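Local atomic coordinates of beta-lactamase/D-alanine Carboxypeptidase (Yersinia pestis, PDB entry 3RJU), a protein that probably acts as a serine hydrolase of the beta-lactamase and penicillin-binding protein family, hydrolysing beta-lactams or trimming terminal D-alanine from peptidoglycan peptides. Residues 241-246 against 257-262; 75-80 against 251-256. All blocks are in the same frame, centred on the assembly; numbering follows the deposited sequence. Where two conformers were deposited one is given.

Overall arrangement
Both contacts gather around the short helix 255-258, which leads toward edge strand 261-264 of the large antiparallel sheet of this beta-lactamase fold, and their centres lie about 11 Å apart. Along the chain the order is 75-80, 241-246, 251-256 and 257-262, so the pairings cross. Contact 1, buried, ties the loop after helix 233-241 to the end of helix 255-258, just before edge strand 261-264. Contact 2, at the surface, ties the turn leading into that helix to the end of helix 64-77, which begins near the probable SxxK serine, Ser62. The two meet where Lys252 N probably hydrogen-bonds to Gln242 O, 2.8 Å away.

Contact 1: 241-246 against 257-262; sequences QQFLAS and REQALY
In this beta-lactamase fold, the loop leaving helix 233-241 packs its Phe243 ring against the end of helix 255-258, close to the large antiparallel sheet. Phe243 supplies the whole contact from its side; with CG anti to the carbonyl carbon (chi1 -60°), the ring points at 257-262 and meets Glu258 and Gln259. Glu258 comes to the ring edge, its OE1 lying near the ring plane 3.4 Å from Phe243 CZ, with the carboxylate turned almost perpendicular to the ring (87°). Its negative oxygen therefore faces the weakly positive rim of the phenyl group. The same carboxylate is bound through both oxygens, by Lys252 NZ at OE1 and Ser254 OG at OE2, which probably keeps it charged and limits its rotation; Lys252 also touches the ring.

Gln259, the first residue past the helix, reaches CD1, two carbons round the ring from CZ, with an extended chain. Its amide plane is tilted 31° from the phenyl plane, and NE2 lies 3.7 Å from Phe243 CD1 in an oblique approach. Trp239 and Trp287 add edge-to-face contacts to the ring, and Met315 of strand 309-316 touches both Phe243 and Gln259. The polar link between the segments is a single water, which lies in the ring plane at its edge and donates to Phe243 O and Gln259 OE1, each 2.9 Å from the water oxygen.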
loop_
_atom_site.group_PDB
_atom_site.type_symbol
_atom_site.label_atom_id
_atom_site.label_comp_id
_atom_site.label_asym_id
_atom_site.label_seq_id
_atom_site.Cartn_x
_atom_site.Cartn_y
_atom_site.Cartn_z
ATOM N N GLN A 241 1.727 -13.566 2.058
ATOM C CA GLN A 241 2.413 -14.806 2.438
ATOM C C GLN A 241 3.892 -14.793 2.047
ATOM O O GLN A 241 4.717 -15.422 2.711
ATOM C CB GLN A 241 1.715 -16.026 1.802
ATOM C CG GLN A 241 2.342 -17.397 2.168
ATOM C CD GLN A 241 2.193 -17.727 3.630
ATOM O OE1 GLN A 241 1.124 -18.147 4.069
ATOM N NE2 GLN A 241 3.252 -17.500 4.407
ATOM N N GLN A 242 4.245 -14.091 0.970
ATOM C CA GLN A 242 5.646 -14.124 0.522
ATOM C C GLN A 242 6.616 -13.455 1.499
ATOM O O GLN A 242 7.828 -13.638 1.388
ATOM C CB GLN A 242 5.875 -13.612 -0.919
ATOM C CG GLN A 242 4.744 -12.873 -1.599
ATOM C CD GLN A 242 5.224 -11.716 -2.482
ATOM O OE1 GLN A 242 6.051 -11.879 -3.394
ATOM N NE2 GLN A 242 4.713 -10.551 -2.208
ATOM N N PHE A 243 6.091 -12.704 2.465
ATOM C CA PHE A 243 6.959 -12.094 3.485
ATOM C C PHE A 243 7.171 -12.965 4.720
ATOM O O PHE A 243 7.964 -12.623 5.591
ATOM C CB PHE A 243 6.431 -10.721 3.920
ATOM C CG PHE A 243 6.332 -9.728 2.786
ATOM C CD1 PHE A 243 7.404 -8.904 2.469
ATOM C CD2 PHE A 243 5.175 -9.637 2.025
ATOM C CE1 PHE A 243 7.325 -8.007 1.417
ATOM C CE2 PHE A 243 5.089 -8.738 0.970
ATOM C CZ PHE A 243 6.153 -7.906 0.683
ATOM N N LEU A 244 6.474 -14.095 4.780
ATOM C CA LEU A 244 6.365 -14.873 6.014
ATOM C C LEU A 244 6.780 -16.300 5.757
ATOM O O LEU A 244 6.367 -16.892 4.768
ATOM C CB LEU A 244 4.902 -14.867 6.492
ATOM C CG LEU A 244 4.302 -13.478 6.675
ATOM C CD1 LEU A 244 2.815 -13.562 7.037
ATOM C CD2 LEU A 244 5.078 -12.731 7.747
ATOM N N ALA A 245 7.568 -16.878 6.657
ATOM C CA ALA A 245 7.939 -18.283 6.518
ATOM C C ALA A 245 6.809 -19.208 6.992
ATOM O O ALA A 245 6.049 -18.885 7.912
ATOM C CB ALA A 245 9.217 -18.579 7.293
ATOM N N SER A 246 6.742 -20.386 6.385
ATOM C CA SER A 246 5.852 -21.449 6.832
ATOM C C SER A 246 6.562 -22.773 6.611
ATOM O O SER A 246 7.718 -22.801 6.204
ATOM C CB SER A 246 4.546 -21.437 6.036
ATOM O OG SER A 246 4.769 -21.818 4.684
ATOM N N ARG A 257 14.930 -7.064 1.262
ATOM C CA ARG A 257 15.260 -5.810 0.587
ATOM C C ARG A 257 14.024 -4.926 0.504
ATOM O O ARG A 257 14.100 -3.707 0.660
ATOM C CB ARG A 257 15.849 -6.067 -0.805
ATOM C CG ARG A 257 17.321 -6.473 -0.771
ATOM C CD ARG A 257 17.853 -6.743 -2.169
ATOM N NE ARG A 257 17.606 -8.127 -2.572
ATOM C CZ ARG A 257 16.823 -8.507 -3.574
ATOM N NH1 ARG A 257 16.159 -7.607 -4.308
ATOM N NH2 ARG A 257 16.683 -9.802 -3.820
ATOM N N GLU A 258 12.864 -5.534 0.277
ATOM C CA GLU A 258 11.648 -4.735 0.172
ATOM C C GLU A 258 11.316 -4.046 1.473
ATOM O O GLU A 258 10.730 -2.970 1.457
ATOM C CB GLU A 258 10.471 -5.593 -0.256
ATOM C CG GLU A 258 10.518 -5.967 -1.736
ATOM C CD GLU A 258 9.405 -6.910 -2.120
ATOM O OE1 GLU A 258 8.254 -6.692 -1.682
ATOM O OE2 GLU A 258 9.680 -7.879 -2.858
ATOM N N GLN A 259 11.693 -4.669 2.590
ATOM C CA GLN A 259 11.348 -4.156 3.922
ATOM C C GLN A 259 12.509 -3.453 4.612
ATOM O O GLN A 259 12.437 -3.131 5.802
ATOM C CB GLN A 259 10.773 -5.288 4.790
ATOM C CG GLN A 259 9.458 -5.781 4.232
ATOM C CD GLN A 259 8.707 -6.697 5.173
ATOM O OE1 GLN A 259 9.292 -7.587 5.791
ATOM N NE2 GLN A 259 7.391 -6.484 5.282
ATOM N N ALA A 260 13.562 -3.176 3.850
ATOM C CA ALA A 260 14.705 -2.445 4.391
ATOM C C ALA A 260 14.281 -1.042 4.813
ATOM O O ALA A 260 13.475 -0.379 4.141
ATOM C CB ALA A 260 15.823 -2.367 3.358
ATOM N N LEU A 261 14.836 -0.582 5.925
ATOM C CA LEU A 261 14.503 0.729 6.437
ATOM C C LEU A 261 15.580 1.729 6.067
ATOM O O LEU A 261 16.768 1.429 6.165
ATOM C CB LEU A 261 14.358 0.668 7.940
ATOM C CG LEU A 261 13.217 -0.267 8.340
ATOM C CD1 LEU A 261 13.243 -0.441 9.829
ATOM C CD2 LEU A 261 11.870 0.287 7.873
ATOM N N TYR A 262 15.155 2.926 5.678
ATOM C CA TYR A 262 16.068 3.937 5.139
ATOM C C TYR A 262 16.188 5.201 5.959
ATOM O O TYR A 262 17.245 5.854 5.934
ATOM C CB TYR A 262 15.728 4.274 3.683
ATOM C CG TYR A 262 16.161 3.174 2.755
ATOM C CD1 TYR A 262 17.416 3.191 2.146
ATOM C CD2 TYR A 262 15.354 2.064 2.547
ATOM C CE1 TYR A 262 17.823 2.161 1.310
ATOM C CE2 TYR A 262 15.749 1.030 1.701
ATOM C CZ TYR A 262 16.988 1.070 1.103
ATOM O OH TYR A 262 17.383 0.040 0.284
HETATM O O HOH W 1 9.747 -10.400 5.213
#

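Contact 2: 75-80 against 251-256; sequences LADDGI and PKRSAK
Asp77 and Arg253 each carry CG anti to the backbone N (chi1 -175° and 180°), which sends the two side chains toward one another from opposite directions, and a bend at chi3 of Arg253 (71°) turns its guanidinium end-on to the carboxylate. The result is a salt bridge between the last turn of helix 64-77 and the turn that leads into helix 255-258.

Both terminal nitrogens converge on one oxygen. Arg253 NH2 donates to Asp77 OD2 at 2.6 Å, and NH1 donates to the same OD2 at 2.9 Å along a more bent path. OD2 lies near the guanidinium plane, but the two nitrogens approach it from above the carboxylate plane, both from the same face. The groups are thus well short of coplanar, and this is not the usual side-by-side pairing of two nitrogens with two oxygens. NH1 adds a weak bond to Asp77 OD1, 3.3 Å away.

The helix finishes in a Schellman motif, Gly79 at positive phi, with Gly79 N bonded to Ala76 O at 3.0 Å and Ile80 N to Leu75 O at 2.9 Å. Arg253 occupies a type I turn from Lys252 to Ala255, closed by Ala255 N to Lys252 O at 3.0 Å.

Arg257 lies close by, near Arg253, and Asp77 probably serves as counter-charge to both arginines, Arg257 through a long, weak ion pair with OD1. Two N-H donors concentrated on OD2 give a short charged link between segments far apart in sequence, whose strength is probably reduced by solvent at the surface.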
loop_
_atom_site.group_PDB
_atom_site.type_symbol
_atom_site.label_atom_id
_atom_site.label_comp_id
_atom_site.label_asym_id
_atom_site.label_seq_id
_atom_site.Cartn_x
_atom_site.Cartn_y
_atom_site.Cartn_z
ATOM N N LEU A 75 13.360 -4.630 -9.972
ATOM C CA LEU A 75 14.090 -4.069 -11.115
ATOM C C LEU A 75 15.527 -3.680 -10.746
ATOM O O LEU A 75 16.435 -3.768 -11.578
ATOM C CB LEU A 75 13.346 -2.861 -11.710
ATOM C CG LEU A 75 12.046 -3.188 -12.447
ATOM C CD1 LEU A 75 11.389 -1.887 -12.922
ATOM C CD2 LEU A 75 12.282 -4.123 -13.617
ATOM N N ALA A 76 15.738 -3.253 -9.504
ATOM C CA ALA A 76 17.091 -2.944 -9.047
ATOM C C ALA A 76 17.929 -4.212 -8.989
ATOM O O ALA A 76 19.091 -4.218 -9.397
ATOM C CB ALA A 76 17.062 -2.256 -7.678
ATOM N N ASP A 77 17.351 -5.301 -8.492
ATOM C CA ASP A 77 18.085 -6.565 -8.485
ATOM C C ASP A 77 18.428 -7.026 -9.904
ATOM O O ASP A 77 19.488 -7.634 -10.128
ATOM C CB ASP A 77 17.291 -7.644 -7.753
ATOM C CG ASP A 77 18.070 -8.933 -7.617
ATOM O OD1 ASP A 77 19.092 -8.942 -6.888
ATOM O OD2 ASP A 77 17.666 -9.934 -8.245
ATOM N N ASP A 78 17.539 -6.729 -10.852
ATOM C CA ASP A 78 17.753 -7.053 -12.266
ATOM C C ASP A 78 18.810 -6.159 -12.923
ATOM O O ASP A 78 19.215 -6.414 -14.071
ATOM C CB ASP A 78 16.458 -6.875 -13.073
ATOM C CG ASP A 78 15.403 -7.921 -12.766
ATOM O OD1 ASP A 78 15.723 -8.967 -12.153
ATOM O OD2 ASP A 78 14.237 -7.684 -13.166
ATOM N N GLY A 79 19.223 -5.101 -12.233
ATOM C CA GLY A 79 20.142 -4.135 -12.817
ATOM C C GLY A 79 19.498 -3.132 -13.763
ATOM O O GLY A 79 20.200 -2.417 -14.480
ATOM N N ILE A 80 18.166 -3.083 -13.775
ATOM C CA ILE A 80 17.414 -2.179 -14.660
ATOM C C ILE A 80 17.253 -0.749 -14.108
ATOM O O ILE A 80 17.213 0.231 -14.866
ATOM C CB ILE A 80 16.042 -2.786 -15.015
ATOM C CG1 ILE A 80 16.240 -4.017 -15.921
ATOM C CG2 ILE A 80 15.138 -1.745 -15.660
ATOM C CD1 ILE A 80 14.988 -4.825 -16.127
ATOM N N PRO A 251 10.328 -17.059 2.895
ATOM C CA PRO A 251 9.940 -15.802 2.249
ATOM C C PRO A 251 10.592 -15.641 0.883
ATOM O O PRO A 251 11.668 -16.214 0.628
ATOM C CB PRO A 251 10.473 -14.737 3.209
ATOM C CG PRO A 251 10.572 -15.454 4.533
ATOM C CD PRO A 251 10.984 -16.839 4.196
ATOM N N LYS A 252 9.963 -14.843 0.026
ATOM C CA LYS A 252 10.524 -14.552 -1.294
ATOM C C LYS A 252 11.915 -13.933 -1.158
ATOM O O LYS A 252 12.235 -13.284 -0.156
ATOM C CB LYS A 252 9.602 -13.618 -2.091
ATOM C CG LYS A 252 9.331 -12.282 -1.399
ATOM C CD LYS A 252 8.395 -11.373 -2.215
ATOM C CE LYS A 252 8.024 -10.108 -1.462
ATOM N NZ LYS A 252 7.133 -9.235 -2.268
ATOM N N ARG A 253 12.728 -14.140 -2.190
ATOM C CA ARG A 253 14.112 -13.696 -2.200
ATOM C C ARG A 253 14.276 -12.209 -1.865
ATOM O O ARG A 253 15.196 -11.823 -1.144
ATOM C CB ARG A 253 14.746 -14.013 -3.563
ATOM C CG ARG A 253 16.194 -13.580 -3.682
ATOM C CD ARG A 253 16.863 -14.228 -4.889
ATOM N NE ARG A 253 16.378 -13.681 -6.155
ATOM C CZ ARG A 253 16.871 -12.577 -6.713
ATOM N NH1 ARG A 253 17.859 -11.926 -6.116
ATOM N NH2 ARG A 253 16.393 -12.135 -7.870
ATOM N N SER A 254 13.385 -11.376 -2.383
ATOM C CA SER A 254 13.504 -9.928 -2.207
ATOM C C SER A 254 12.788 -9.382 -0.969
ATOM O O SER A 254 12.728 -8.157 -0.808
ATOM C CB SER A 254 12.937 -9.199 -3.422
ATOM O OG SER A 254 11.558 -9.500 -3.588
ATOM N N ALA A 255 12.223 -10.248 -0.113
ATOM C CA ALA A 255 11.397 -9.737 1.002
ATOM C C ALA A 255 12.168 -8.801 1.924
ATOM O O ALA A 255 11.668 -7.739 2.309
ATOM C CB ALA A 255 10.803 -10.876 1.817
ATOM N N LYS A 256 13.390 -9.194 2.274
ATOM C CA LYS A 256 14.192 -8.370 3.177
ATOM C C LYS A 256 14.590 -7.045 2.547
ATOM O O LYS A 256 14.573 -6.013 3.213
ATOM C CB LYS A 256 15.404 -9.127 3.719
ATOM C CG LYS A 256 15.007 -10.083 4.827
ATOM C CD LYS A 256 16.172 -10.906 5.337
ATOM C CE LYS A 256 15.742 -11.754 6.530
ATOM N NZ LYS A 256 16.770 -12.759 6.920
#